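Local coordinates for protein negative regulator of ofd1 (Schizosaccharomyces pombe, PDB 3QTM) that is required for correct translation termination, stabilises the N-terminal transcription factor domain of Sre1 and directly inhibits Ofd1, at residues 32-37 / 228-233; 234-239 / 279-284; 294-299 / 321-326; 314-319 / 338-343. All blocks are in the same frame, centred on the assembly; numbering follows the deposited sequence.

Contact 1. Residues 32-37 / 228-233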
loop_
_atom_site.group_PDB
_atom_site.type_symbol
_atom_site.label_atom_id
_atom_site.label_comp_id
_atom_site.label_asym_id
_atom_site.label_seq_id
_atom_site.Cartn_x
_atom_site.Cartn_y
_atom_site.Cartn_z
ATOM N N LYS A 32 -14.829 10.733 6.171
ATOM C CA LYS A 32 -15.210 11.834 5.292
ATOM C C LYS A 32 -14.474 11.770 3.952
ATOM O O LYS A 32 -15.067 11.992 2.889
ATOM C CB LYS A 32 -14.942 13.179 5.963
ATOM C CG LYS A 32 -15.889 13.491 7.118
ATOM C CD LYS A 32 -17.317 13.640 6.626
ATOM C CE LYS A 32 -18.298 13.613 7.786
ATOM N NZ LYS A 32 -19.675 13.932 7.343
ATOM N N LEU A 33 -13.180 11.472 4.007
ATOM C CA LEU A 33 -12.399 11.347 2.791
ATOM C C LEU A 33 -13.025 10.270 1.902
ATOM O O LEU A 33 -13.235 10.478 0.701
ATOM C CB LEU A 33 -10.950 11.001 3.118
ATOM C CG LEU A 33 -10.022 10.885 1.906
ATOM C CD1 LEU A 33 -10.106 12.154 1.077
ATOM C CD2 LEU A 33 -8.581 10.617 2.341
ATOM N N GLU A 34 -13.337 9.128 2.506
ATOM C CA GLU A 34 -13.922 7.994 1.793
ATOM C C GLU A 34 -15.250 8.324 1.106
ATOM O O GLU A 34 -15.570 7.760 0.059
ATOM C CB GLU A 34 -14.125 6.833 2.755
ATOM C CG GLU A 34 -14.750 5.605 2.127
ATOM C CD GLU A 34 -14.839 4.453 3.106
ATOM O OE1 GLU A 34 -15.487 4.621 4.159
ATOM O OE2 GLU A 34 -14.263 3.381 2.824
ATOM N N ASN A 35 -16.020 9.226 1.706
ATOM C CA ASN A 35 -17.250 9.712 1.109
ATOM C C ASN A 35 -17.044 10.909 0.186
ATOM O O ASN A 35 -17.997 11.609 -0.156
ATOM C CB ASN A 35 -18.254 10.072 2.198
ATOM C CG ASN A 35 -18.954 8.859 2.746
ATOM O OD1 ASN A 35 -18.786 8.512 3.916
ATOM N ND2 ASN A 35 -19.727 8.180 1.895
ATOM N N ASP A 36 -15.797 11.144 -0.202
ATOM C CA ASP A 36 -15.470 12.239 -1.113
ATOM C C ASP A 36 -15.892 13.607 -0.579
ATOM O O ASP A 36 -16.191 14.518 -1.351
ATOM C CB ASP A 36 -16.088 11.994 -2.493
ATOM C CG ASP A 36 -15.721 10.630 -3.059
ATOM O OD1 ASP A 36 -14.510 10.305 -3.093
ATOM O OD2 ASP A 36 -16.641 9.882 -3.468
ATOM N N ASP A 37 -15.918 13.749 0.743
ATOM C CA ASP A 37 -16.133 15.053 1.361
ATOM C C ASP A 37 -14.796 15.559 1.868
ATOM O O ASP A 37 -14.479 15.427 3.048
ATOM C CB ASP A 37 -17.131 14.961 2.514
ATOM C CG ASP A 37 -17.601 16.331 2.984
ATOM O OD1 ASP A 37 -18.625 16.381 3.707
ATOM O OD2 ASP A 37 -16.965 17.355 2.619
ATOM N N PRO A 228 -15.759 -6.111 6.048
ATOM C CA PRO A 228 -16.671 -6.041 4.905
ATOM C C PRO A 228 -15.966 -6.435 3.617
ATOM O O PRO A 228 -14.761 -6.192 3.466
ATOM C CB PRO A 228 -17.041 -4.560 4.847
ATOM C CG PRO A 228 -16.864 -4.073 6.242
ATOM C CD PRO A 228 -15.701 -4.841 6.792
ATOM N N ALA A 229 -16.716 -7.029 2.697
ATOM C CA ALA A 229 -16.166 -7.484 1.433
ATOM C C ALA A 229 -15.452 -6.343 0.716
ATOM O O ALA A 229 -14.371 -6.523 0.150
ATOM C CB ALA A 229 -17.277 -8.069 0.555
ATOM N N TYR A 230 -16.065 -5.167 0.760
ATOM C CA TYR A 230 -15.512 -3.972 0.131
ATOM C C TYR A 230 -14.035 -3.737 0.481
ATOM O O TYR A 230 -13.236 -3.366 -0.380
ATOM C CB TYR A 230 -16.342 -2.744 0.515
ATOM C CG TYR A 230 -15.753 -1.445 0.020
ATOM C CD1 TYR A 230 -15.957 -1.018 -1.292
ATOM C CD2 TYR A 230 -14.983 -0.644 0.857
ATOM C CE1 TYR A 230 -15.405 0.182 -1.759
ATOM C CE2 TYR A 230 -14.425 0.543 0.402
ATOM C CZ TYR A 230 -14.641 0.956 -0.902
ATOM O OH TYR A 230 -14.090 2.141 -1.346
ATOM N N TYR A 231 -13.673 -3.946 1.743
ATOM C CA TYR A 231 -12.285 -3.728 2.168
ATOM C C TYR A 231 -11.372 -4.910 1.864
ATOM O O TYR A 231 -10.217 -4.717 1.482
ATOM C CB TYR A 231 -12.206 -3.326 3.648
ATOM C CG TYR A 231 -12.942 -2.027 3.919
ATOM C CD1 TYR A 231 -12.408 -0.808 3.515
ATOM C CD2 TYR A 231 -14.187 -2.026 4.547
ATOM C CE1 TYR A 231 -13.082 0.385 3.739
ATOM C CE2 TYR A 231 -14.878 -0.840 4.781
ATOM C CZ TYR A 231 -14.316 0.364 4.376
ATOM O OH TYR A 231 -14.985 1.543 4.600
ATOM N N LYS A 232 -11.884 -6.128 2.035
ATOM C CA LYS A 232 -11.122 -7.315 1.666
ATOM C C LYS A 232 -10.678 -7.222 0.205
ATOM O O LYS A 232 -9.578 -7.620 -0.144
ATOM C CB LYS A 232 -11.954 -8.572 1.871
ATOM C CG LYS A 232 -12.324 -8.868 3.297
ATOM C CD LYS A 232 -13.120 -10.155 3.366
ATOM C CE LYS A 232 -13.576 -10.474 4.778
ATOM N NZ LYS A 232 -14.307 -11.772 4.809
ATOM N N LEU A 233 -11.544 -6.676 -0.641
ATOM C CA LEU A 233 -11.249 -6.530 -2.060
ATOM C C LEU A 233 -10.035 -5.656 -2.330
ATOM O O LEU A 233 -9.151 -6.021 -3.111
ATOM C CB LEU A 233 -12.451 -5.936 -2.795
ATOM C CG LEU A 233 -13.399 -6.926 -3.451
ATOM C CD1 LEU A 233 -14.604 -6.197 -4.052
ATOM C CD2 LEU A 233 -12.627 -7.699 -4.518
HETATM O O HOH W 1 -12.305 3.573 0.665
#
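Glu34 and Tyr231 make a polar surface contact between the C-terminal end of helix 15-34 and the first turn of helix 229-254, joining parts of the chain that are distant in sequence. The backbones stay far apart, with 11.8 Å between the CA atoms of Glu34 and Tyr231, so long side chains bridge the gap from opposite directions. Glu34 is fully stretched, CG trans to the backbone N (chi1 179°). Its OE2 lies at the edge of the Tyr231 ring, near its plane, and accepts from Tyr231 OH (2.7 Å) on its syn lone pair. OE2 also takes a water at 2.9 Å, and that water lies 3.0 Å from Tyr230 OH. The two tyrosines pack together: Tyr230 CD2 sits over the centre of the Tyr231 ring. A phenylalanine in place of Tyr231 has no hydroxyl, and the Glu34 carboxylate would probably be left without its direct donor and freer to turn. A Schellman motif ends helix 15-34 here; helix 38-58 then packs on Lys32 and Leu33, while Leu233 leans on helix 262-285.

Contact 2. Residues 234-239 / 279-284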
loop_
_atom_site.group_PDB
_atom_site.type_symbol
_atom_site.label_atom_id
_atom_site.label_comp_id
_atom_site.label_asym_id
_atom_site.label_seq_id
_atom_site.Cartn_x
_atom_site.Cartn_y
_atom_site.Cartn_z
ATOM N N ILE A 234 -10.004 -4.484 -1.708
ATOM C CA ILE A 234 -8.901 -3.556 -1.920
ATOM C C ILE A 234 -7.566 -4.202 -1.534
ATOM O O ILE A 234 -6.587 -4.120 -2.279
ATOM C CB ILE A 234 -9.092 -2.238 -1.127
ATOM C CG1 ILE A 234 -10.432 -1.581 -1.504
ATOM C CG2 ILE A 234 -7.895 -1.304 -1.369
ATOM C CD1 ILE A 234 -10.694 -0.242 -0.828
ATOM N N ALA A 235 -7.543 -4.840 -0.364
ATOM C CA ALA A 235 -6.363 -5.558 0.130
ATOM C C ALA A 235 -5.937 -6.715 -0.796
ATOM O O ALA A 235 -4.757 -6.859 -1.123
ATOM C CB ALA A 235 -6.632 -6.087 1.551
ATOM N N GLN A 236 -6.900 -7.538 -1.200
ATOM C CA GLN A 236 -6.605 -8.698 -2.039
ATOM C C GLN A 236 -6.142 -8.266 -3.429
ATOM O O GLN A 236 -5.253 -8.887 -4.004
ATOM C CB GLN A 236 -7.806 -9.643 -2.133
ATOM C CG GLN A 236 -8.162 -10.360 -0.832
ATOM C CD GLN A 236 -7.115 -11.393 -0.399
ATOM O OE1 GLN A 236 -6.115 -11.628 -1.086
ATOM N NE2 GLN A 236 -7.348 -12.009 0.749
ATOM N N GLU A 237 -6.725 -7.189 -3.958
ATOM C CA GLU A 237 -6.245 -6.607 -5.215
ATOM C C GLU A 237 -4.777 -6.173 -5.130
ATOM O O GLU A 237 -4.013 -6.340 -6.092
ATOM C CB GLU A 237 -7.108 -5.417 -5.642
ATOM C CG GLU A 237 -8.556 -5.763 -5.965
ATOM C CD GLU A 237 -8.753 -6.172 -7.411
ATOM O OE1 GLU A 237 -7.815 -6.754 -7.999
ATOM O OE2 GLU A 237 -9.845 -5.906 -7.966
ATOM N N ALA A 238 -4.382 -5.604 -3.991
ATOM C CA ALA A 238 -2.990 -5.190 -3.811
ATOM C C ALA A 238 -2.089 -6.425 -3.695
ATOM O O ALA A 238 -0.955 -6.437 -4.173
ATOM C CB ALA A 238 -2.834 -4.295 -2.580
ATOM N N VAL A 239 -2.589 -7.466 -3.043
ATOM C CA VAL A 239 -1.840 -8.719 -2.981
ATOM C C VAL A 239 -1.722 -9.359 -4.373
ATOM O O VAL A 239 -0.639 -9.748 -4.789
ATOM C CB VAL A 239 -2.460 -9.701 -1.989
ATOM C CG1 VAL A 239 -1.767 -11.060 -2.085
ATOM C CG2 VAL A 239 -2.376 -9.127 -0.581
ATOM N N TRP A 279 -6.707 -14.454 -7.118
ATOM C CA TRP A 279 -7.792 -14.085 -8.039
ATOM C C TRP A 279 -9.099 -14.799 -7.668
ATOM O O TRP A 279 -10.170 -14.203 -7.713
ATOM C CB TRP A 279 -7.432 -14.368 -9.503
ATOM C CG TRP A 279 -8.556 -13.994 -10.439
ATOM C CD1 TRP A 279 -8.742 -12.793 -11.068
ATOM C CD2 TRP A 279 -9.667 -14.818 -10.817
ATOM N NE1 TRP A 279 -9.895 -12.825 -11.825
ATOM C CE2 TRP A 279 -10.481 -14.057 -11.682
ATOM C CE3 TRP A 279 -10.051 -16.128 -10.510
ATOM C CZ2 TRP A 279 -11.650 -14.566 -12.245
ATOM C CZ3 TRP A 279 -11.211 -16.629 -11.068
ATOM C CH2 TRP A 279 -11.995 -15.851 -11.932
ATOM N N ASN A 280 -9.001 -16.074 -7.295
ATOM C CA ASN A 280 -10.174 -16.837 -6.867
ATOM C C ASN A 280 -10.840 -16.265 -5.614
ATOM O O ASN A 280 -12.068 -16.240 -5.510
ATOM C CB ASN A 280 -9.840 -18.331 -6.675
ATOM C CG ASN A 280 -9.945 -19.119 -7.973
ATOM O OD1 ASN A 280 -8.988 -19.760 -8.403
ATOM N ND2 ASN A 280 -11.107 -19.051 -8.618
ATOM N N VAL A 281 -10.030 -15.813 -4.661
ATOM C CA VAL A 281 -10.573 -15.162 -3.477
ATOM C C VAL A 281 -11.330 -13.898 -3.905
ATOM O O VAL A 281 -12.432 -13.640 -3.440
ATOM C CB VAL A 281 -9.462 -14.783 -2.486
ATOM C CG1 VAL A 281 -9.999 -13.826 -1.421
ATOM C CG2 VAL A 281 -8.829 -16.055 -1.855
ATOM N N ILE A 282 -10.729 -13.126 -4.807
ATOM C CA ILE A 282 -11.344 -11.909 -5.314
ATOM C C ILE A 282 -12.651 -12.211 -6.044
ATOM O O ILE A 282 -13.655 -11.517 -5.853
ATOM C CB ILE A 282 -10.371 -11.137 -6.229
ATOM C CG1 ILE A 282 -9.209 -10.567 -5.402
ATOM C CG2 ILE A 282 -11.083 -10.018 -6.982
ATOM C CD1 ILE A 282 -8.002 -10.150 -6.233
ATOM N N TYR A 283 -12.645 -13.257 -6.866
ATOM C CA TYR A 283 -13.824 -13.612 -7.652
ATOM C C TYR A 283 -14.962 -14.065 -6.750
ATOM O O TYR A 283 -16.128 -13.831 -7.049
ATOM C CB TYR A 283 -13.480 -14.690 -8.687
ATOM C CG TYR A 283 -14.509 -14.883 -9.787
ATOM C CD1 TYR A 283 -14.905 -13.819 -10.595
ATOM C CD2 TYR A 283 -15.061 -16.136 -10.038
ATOM C CE1 TYR A 283 -15.819 -13.991 -11.610
ATOM C CE2 TYR A 283 -15.984 -16.317 -11.057
ATOM C CZ TYR A 283 -16.359 -15.239 -11.840
ATOM O OH TYR A 283 -17.274 -15.404 -12.853
ATOM N N THR A 284 -14.624 -14.699 -5.633
ATOM C CA THR A 284 -15.638 -15.087 -4.656
ATOM C C THR A 284 -16.207 -13.883 -3.906
ATOM O O THR A 284 -17.339 -13.916 -3.412
ATOM C CB THR A 284 -15.077 -16.066 -3.617
ATOM O OG1 THR A 284 -14.578 -17.235 -4.279
ATOM C CG2 THR A 284 -16.167 -16.464 -2.630
#
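The tight part of this contact is the meeting of Gln236 and Ile282, on two antiparallel helices; the axes of the two segments approach to 9.6 Å at an angle of 156°. Their CA atoms, 6.6 Å apart, are the nearest across the pair, and Gln236 CB rests on Ile282 CG1 at 3.7 Å. In Ile282, chi1 of -69° sets CG1 against Gln236, and the extended chi2 (163°) takes CD1 to the backbone O of Gln236, 3.8 Å away. Ile282 is buried, and the fit is methylene on methylene at Gln236 CB and Ile282 CG1, with the CD1 methyl against that backbone O and no hydrogen bond between the segments. Towards exposed Val281 the packing becomes looser. Gln236 bends at chi2, and its side chain crosses the valine at about a right angle, NE2 standing 3.9 Å from Val281 CG1: a van der Waals approach, not a hydrogen bond. On the other flank Glu237 brings OE1 to 3.8 Å from Ile282 CD1, again without a bond; its charge is answered by a salt bridge from OE2 to Arg291. The pair is an antiparallel helix packing of the kind expected in a tetratricopeptide-like, all-helical fold. Helix 213-220 lies against Gln236, Ala238 and Val239, whereas Trp279 and Tyr283 turn to helix 292-305, so this pair stands between those two neighbours.

Contact 3. Residues 294-299 / 321-326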
loop_
_atom_site.group_PDB
_atom_site.type_symbol
_atom_site.label_atom_id
_atom_site.label_comp_id
_atom_site.label_asym_id
_atom_site.label_seq_id
_atom_site.Cartn_x
_atom_site.Cartn_y
_atom_site.Cartn_z
ATOM N N LYS A 294 -8.885 -11.302 -16.355
ATOM C CA LYS A 294 -7.679 -11.295 -15.527
ATOM C C LYS A 294 -7.174 -12.718 -15.275
ATOM O O LYS A 294 -5.969 -12.981 -15.307
ATOM C CB LYS A 294 -7.933 -10.583 -14.197
ATOM C CG LYS A 294 -6.737 -10.597 -13.253
ATOM C CD LYS A 294 -5.482 -10.108 -13.965
ATOM C CE LYS A 294 -4.346 -9.842 -12.993
ATOM N NZ LYS A 294 -4.695 -8.729 -12.075
ATOM N N LEU A 295 -8.102 -13.634 -15.029
ATOM C CA LEU A 295 -7.751 -15.047 -14.897
ATOM C C LEU A 295 -7.119 -15.540 -16.196
ATOM O O LEU A 295 -6.067 -16.181 -16.191
ATOM C CB LEU A 295 -8.993 -15.883 -14.549
ATOM C CG LEU A 295 -8.833 -17.407 -14.638
ATOM C CD1 LEU A 295 -7.664 -17.901 -13.771
ATOM C CD2 LEU A 295 -10.127 -18.127 -14.266
ATOM N N ALA A 296 -7.763 -15.215 -17.312
ATOM C CA ALA A 296 -7.260 -15.591 -18.623
ATOM C C ALA A 296 -5.810 -15.145 -18.845
ATOM O O ALA A 296 -4.987 -15.923 -19.335
ATOM C CB ALA A 296 -8.173 -15.033 -19.717
ATOM N N ASP A 297 -5.492 -13.900 -18.484
ATOM C CA ASP A 297 -4.133 -13.381 -18.661
ATOM C C ASP A 297 -3.108 -14.145 -17.829
ATOM O O ASP A 297 -2.002 -14.408 -18.286
ATOM C CB ASP A 297 -4.061 -11.901 -18.294
ATOM C CG ASP A 297 -4.940 -11.032 -19.183
ATOM O OD1 ASP A 297 -5.281 -11.462 -20.310
ATOM O OD2 ASP A 297 -5.282 -9.911 -18.744
ATOM N N ILE A 298 -3.473 -14.476 -16.597
ATOM C CA ILE A 298 -2.592 -15.251 -15.726
ATOM C C ILE A 298 -2.340 -16.647 -16.310
ATOM O O ILE A 298 -1.210 -17.132 -16.335
ATOM C CB ILE A 298 -3.193 -15.376 -14.318
ATOM C CG1 ILE A 298 -3.344 -13.983 -13.684
ATOM C CG2 ILE A 298 -2.341 -16.288 -13.443
ATOM C CD1 ILE A 298 -4.180 -13.977 -12.410
ATOM N N LYS A 299 -3.401 -17.290 -16.785
ATOM C CA LYS A 299 -3.268 -18.604 -17.400
ATOM C C LYS A 299 -2.420 -18.562 -18.674
ATOM O O LYS A 299 -1.649 -19.481 -18.944
ATOM C CB LYS A 299 -4.650 -19.182 -17.690
ATOM C CG LYS A 299 -5.458 -19.483 -16.429
ATOM C CD LYS A 299 -4.863 -20.651 -15.628
ATOM C CE LYS A 299 -5.765 -21.037 -14.453
ATOM N NZ LYS A 299 -5.236 -22.203 -13.678
ATOM N N ASN A 321 -11.798 -20.836 -22.006
ATOM C CA ASN A 321 -13.077 -20.965 -21.324
ATOM C C ASN A 321 -13.423 -19.676 -20.588
ATOM O O ASN A 321 -14.565 -19.223 -20.610
ATOM C CB ASN A 321 -13.042 -22.123 -20.319
ATOM C CG ASN A 321 -13.086 -23.486 -20.984
ATOM O OD1 ASN A 321 -13.375 -23.605 -22.175
ATOM N ND2 ASN A 321 -12.803 -24.528 -20.207
ATOM N N ALA A 322 -12.424 -19.100 -19.923
ATOM C CA ALA A 322 -12.616 -17.880 -19.152
ATOM C C ALA A 322 -13.082 -16.765 -20.081
ATOM O O ALA A 322 -14.083 -16.104 -19.809
ATOM C CB ALA A 322 -11.328 -17.491 -18.440
ATOM N N ILE A 323 -12.356 -16.580 -21.179
ATOM C CA ILE A 323 -12.680 -15.566 -22.174
ATOM C C ILE A 323 -14.065 -15.782 -22.798
ATOM O O ILE A 323 -14.860 -14.848 -22.904
ATOM C CB ILE A 323 -11.621 -15.541 -23.288
ATOM C CG1 ILE A 323 -10.254 -15.186 -22.706
ATOM C CG2 ILE A 323 -12.020 -14.555 -24.399
ATOM C CD1 ILE A 323 -9.132 -15.208 -23.730
ATOM N N LYS A 324 -14.354 -17.015 -23.201
ATOM C CA LYS A 324 -15.665 -17.340 -23.763
ATOM C C LYS A 324 -16.797 -17.094 -22.770
ATOM O O LYS A 324 -17.864 -16.591 -23.142
ATOM C CB LYS A 324 -15.718 -18.793 -24.250
ATOM C CG LYS A 324 -15.751 -18.956 -25.770
ATOM C CD LYS A 324 -16.297 -20.334 -26.194
ATOM C CE LYS A 324 -15.188 -21.364 -26.483
ATOM N NZ LYS A 324 -14.575 -21.995 -25.263
ATOM N N GLU A 325 -16.578 -17.465 -21.513
ATOM C CA GLU A 325 -17.591 -17.232 -20.490
ATOM C C GLU A 325 -17.796 -15.736 -20.211
ATOM O O GLU A 325 -18.913 -15.288 -19.965
ATOM C CB GLU A 325 -17.224 -17.954 -19.201
ATOM C CG GLU A 325 -18.246 -17.745 -18.105
ATOM C CD GLU A 325 -17.769 -18.248 -16.752
ATOM O OE1 GLU A 325 -16.709 -18.915 -16.700
ATOM O OE2 GLU A 325 -18.455 -17.971 -15.740
ATOM N N ALA A 326 -16.707 -14.971 -20.232
ATOM C CA ALA A 326 -16.796 -13.529 -20.069
ATOM C C ALA A 326 -17.678 -12.940 -21.172
ATOM O O ALA A 326 -18.629 -12.214 -20.894
ATOM C CB ALA A 326 -15.413 -12.908 -20.125
#
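Ala296 and Ala322 direct their CB atoms at each other across two antiparallel helices, and their small size is consistent with the close spacing. Their CA atoms are 5.8 Å apart, the nearest in the pair, and the axes of the two segments approach to 8.8 Å at an angle of 163°. The two methyls face one another at 4.2 Å, CB to CB. Closer still is Ile323, which reaches Ala296 from the flank: its CB bond does not aim at helix 292-305, but CG1 is held trans to the carbonyl carbon (chi1 -61°) and turns back to lie 3.6 Å from Ala296 CB. CD1 continues past the same methyl, at 4.1 Å from Ala296 CB. Ala296 CB thus meets the Ala322 methyl and both CG1 and CD1 of Ile323. Leu295 adds a more distant touch, its CD2 branch coming to 4.4 Å from Ala322 CB, and it also packs on Trp279 of helix 262-285. Beyond Ala296, Ile323 is packed against Tyr337, Phe340 and Val341 of helix 335-343. Nearby, outside the contact, Lys299 forms a salt bridge with Glu318 and Asp297 a hydrogen bond with Tyr337. The contact between the segments is thus wholly apolar and mostly buried; with no hydrogen bond across it to fix direction, its fit probably rests on shape, with alanine side chains short enough for the backbones to come this close.

Contact 4. Residues 314-319 / 338-343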
loop_
_atom_site.group_PDB
_atom_site.type_symbol
_atom_site.label_atom_id
_atom_site.label_comp_id
_atom_site.label_asym_id
_atom_site.label_seq_id
_atom_site.Cartn_x
_atom_site.Cartn_y
_atom_site.Cartn_z
ATOM N N ASN A 314 -3.495 -27.518 -20.813
ATOM C CA ASN A 314 -4.441 -27.205 -19.739
ATOM C C ASN A 314 -4.642 -25.692 -19.565
ATOM O O ASN A 314 -5.776 -25.201 -19.566
ATOM C CB ASN A 314 -3.991 -27.829 -18.417
ATOM C CG ASN A 314 -4.096 -29.344 -18.417
ATOM O OD1 ASN A 314 -4.897 -29.928 -19.151
ATOM N ND2 ASN A 314 -3.289 -29.986 -17.591
ATOM N N TYR A 315 -3.537 -24.964 -19.425
ATOM C CA TYR A 315 -3.589 -23.520 -19.236
ATOM C C TYR A 315 -4.370 -22.835 -20.363
ATOM O O TYR A 315 -5.235 -21.992 -20.103
ATOM C CB TYR A 315 -2.178 -22.934 -19.146
ATOM C CG TYR A 315 -1.353 -23.447 -17.978
ATOM C CD1 TYR A 315 -1.932 -23.660 -16.727
ATOM C CD2 TYR A 315 0.010 -23.688 -18.120
ATOM C CE1 TYR A 315 -1.178 -24.120 -15.655
ATOM C CE2 TYR A 315 0.778 -24.139 -17.048
ATOM C CZ TYR A 315 0.177 -24.359 -15.820
ATOM O OH TYR A 315 0.934 -24.810 -14.753
ATOM N N LEU A 316 -4.068 -23.207 -21.608
ATOM C CA LEU A 316 -4.689 -22.566 -22.764
ATOM C C LEU A 316 -6.196 -22.790 -22.785
ATOM O O LEU A 316 -6.955 -21.870 -23.089
ATOM C CB LEU A 316 -4.058 -23.055 -24.070
ATOM C CG LEU A 316 -2.599 -22.630 -24.274
ATOM C CD1 LEU A 316 -1.992 -23.242 -25.552
ATOM C CD2 LEU A 316 -2.474 -21.108 -24.281
ATOM N N LYS A 317 -6.624 -24.012 -22.463
ATOM C CA LYS A 317 -8.047 -24.313 -22.393
ATOM C C LYS A 317 -8.717 -23.460 -21.321
ATOM O O LYS A 317 -9.779 -22.888 -21.553
ATOM C CB LYS A 317 -8.307 -25.797 -22.102
ATOM C CG LYS A 317 -9.746 -26.203 -22.443
ATOM C CD LYS A 317 -10.185 -27.541 -21.837
ATOM C CE LYS A 317 -11.674 -27.795 -22.143
ATOM N NZ LYS A 317 -12.329 -28.853 -21.310
ATOM N N GLU A 318 -8.095 -23.387 -20.148
ATOM C CA GLU A 318 -8.629 -22.565 -19.055
ATOM C C GLU A 318 -8.781 -21.090 -19.458
ATOM O O GLU A 318 -9.795 -20.468 -19.162
ATOM C CB GLU A 318 -7.775 -22.702 -17.789
ATOM C CG GLU A 318 -7.902 -24.066 -17.118
ATOM C CD GLU A 318 -7.123 -24.162 -15.814
ATOM O OE1 GLU A 318 -5.901 -23.906 -15.826
ATOM O OE2 GLU A 318 -7.739 -24.489 -14.771
ATOM N N ALA A 319 -7.785 -20.542 -20.150
ATOM C CA ALA A 319 -7.875 -19.163 -20.620
ATOM C C ALA A 319 -9.032 -18.986 -21.606
ATOM O O ALA A 319 -9.792 -18.013 -21.532
ATOM C CB ALA A 319 -6.559 -18.726 -21.250
ATOM N N VAL A 338 -10.298 -11.687 -28.715
ATOM C CA VAL A 338 -11.117 -12.223 -29.793
ATOM C C VAL A 338 -10.336 -13.213 -30.647
ATOM O O VAL A 338 -10.809 -14.315 -30.917
ATOM C CB VAL A 338 -11.683 -11.109 -30.694
ATOM C CG1 VAL A 338 -12.312 -11.716 -31.933
ATOM C CG2 VAL A 338 -12.700 -10.275 -29.932
ATOM N N GLU A 339 -9.134 -12.821 -31.059
ATOM C CA GLU A 339 -8.310 -13.677 -31.910
ATOM C C GLU A 339 -7.760 -14.888 -31.160
ATOM O O GLU A 339 -7.589 -15.958 -31.748
ATOM C CB GLU A 339 -7.167 -12.885 -32.551
ATOM C CG GLU A 339 -6.102 -12.407 -31.578
ATOM C CD GLU A 339 -5.181 -11.363 -32.195
ATOM O OE1 GLU A 339 -4.941 -11.427 -33.422
ATOM O OE2 GLU A 339 -4.702 -10.475 -31.453
ATOM N N PHE A 340 -7.485 -14.724 -29.867
ATOM C CA PHE A 340 -6.985 -15.839 -29.071
ATOM C C PHE A 340 -7.959 -17.004 -29.082
ATOM O O PHE A 340 -7.544 -18.162 -29.132
ATOM C CB PHE A 340 -6.707 -15.430 -27.624
ATOM C CG PHE A 340 -6.363 -16.591 -26.736
ATOM C CD1 PHE A 340 -7.356 -17.294 -26.071
ATOM C CD2 PHE A 340 -5.045 -17.002 -26.585
ATOM C CE1 PHE A 340 -7.043 -18.382 -25.259
ATOM C CE2 PHE A 340 -4.722 -18.085 -25.773
ATOM C CZ PHE A 340 -5.722 -18.777 -25.109
ATOM N N VAL A 341 -9.252 -16.705 -29.024
ATOM C CA VAL A 341 -10.258 -17.763 -28.980
ATOM C C VAL A 341 -10.562 -18.321 -30.371
ATOM O O VAL A 341 -10.940 -19.485 -30.509
ATOM C CB VAL A 341 -11.563 -17.307 -28.293
ATOM C CG1 VAL A 341 -11.262 -16.699 -26.929
ATOM C CG2 VAL A 341 -12.318 -16.322 -29.175
ATOM N N GLU A 342 -10.392 -17.490 -31.396
ATOM C CA GLU A 342 -10.511 -17.957 -32.774
ATOM C C GLU A 342 -9.350 -18.905 -33.071
ATOM O O GLU A 342 -9.551 -20.051 -33.476
ATOM C CB GLU A 342 -10.500 -16.784 -33.765
ATOM C CG GLU A 342 -11.505 -15.662 -33.478
ATOM C CD GLU A 342 -12.959 -16.053 -33.726
ATOM O OE1 GLU A 342 -13.708 -15.223 -34.295
ATOM O OE2 GLU A 342 -13.361 -17.179 -33.349
ATOM N N ALA A 343 -8.134 -18.417 -32.847
ATOM C CA ALA A 343 -6.930 -19.200 -33.106
ATOM C C ALA A 343 -6.898 -20.510 -32.315
ATOM O O ALA A 343 -6.193 -21.445 -32.687
ATOM C CB ALA A 343 -5.680 -18.367 -32.818
#
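Phe340 points the far end of its ring at the helix turn formed by Leu316 and Ala319. Its CZ lies 3.9 Å from Ala319 CB and equally 3.9 Å from the backbone O of Leu316, which meets the ring at its edge, in plane. The approach puts aromatic C-H groups, not the pi face, before this carbonyl oxygen. Leu316 CD2 also comes to 4.1 Å from Phe340 CE2. The ring gets there because CG is trans to the backbone N (chi1 173°), which projects it away from helix 335-343. The backbones need not come near: the closest CA atoms, those of Ala319 and Val341, are 8.8 Å apart. An alanine in place of Phe340 would probably open a gap beside Ala319 and leave Leu316 CD2 without the ring atoms it packs on. In the next shell, Cys320 of helix 309-328 also touches the phenylalanine. Leu316 and Ala319 in turn lean on Ala303 and Met300, which places helix 309-328 between helix 292-305 and the C-terminal helix 335-343.

Contacts 1 and 2 lie 15 and 14 Å from the chain centre, contacts 3 and 4 at 27 and 33 Å. Contacts 1 and 2 share helix 229-254, with Leu233 CD2 touching Ile282 CG2 at 3.7 Å. Contact 2 meets contact 3 through Trp279, whose CZ3 lies 3.7 Å from Leu295 CD2; their centres are 16 Å apart. Contacts 3 and 4, centred 8 Å apart, share helix 309-328 and alternate along the chain. They are joined by the salt bridge of Lys299 NZ to Glu318 OE1, 2.8 Å, and by Ile323 CD1 packing on Phe340 CD1 at 3.6 Å. Contact 1 is polar and superficial; contacts 3 and 4 are mainly apolar, while contact 2 mixes aliphatic and polar atoms.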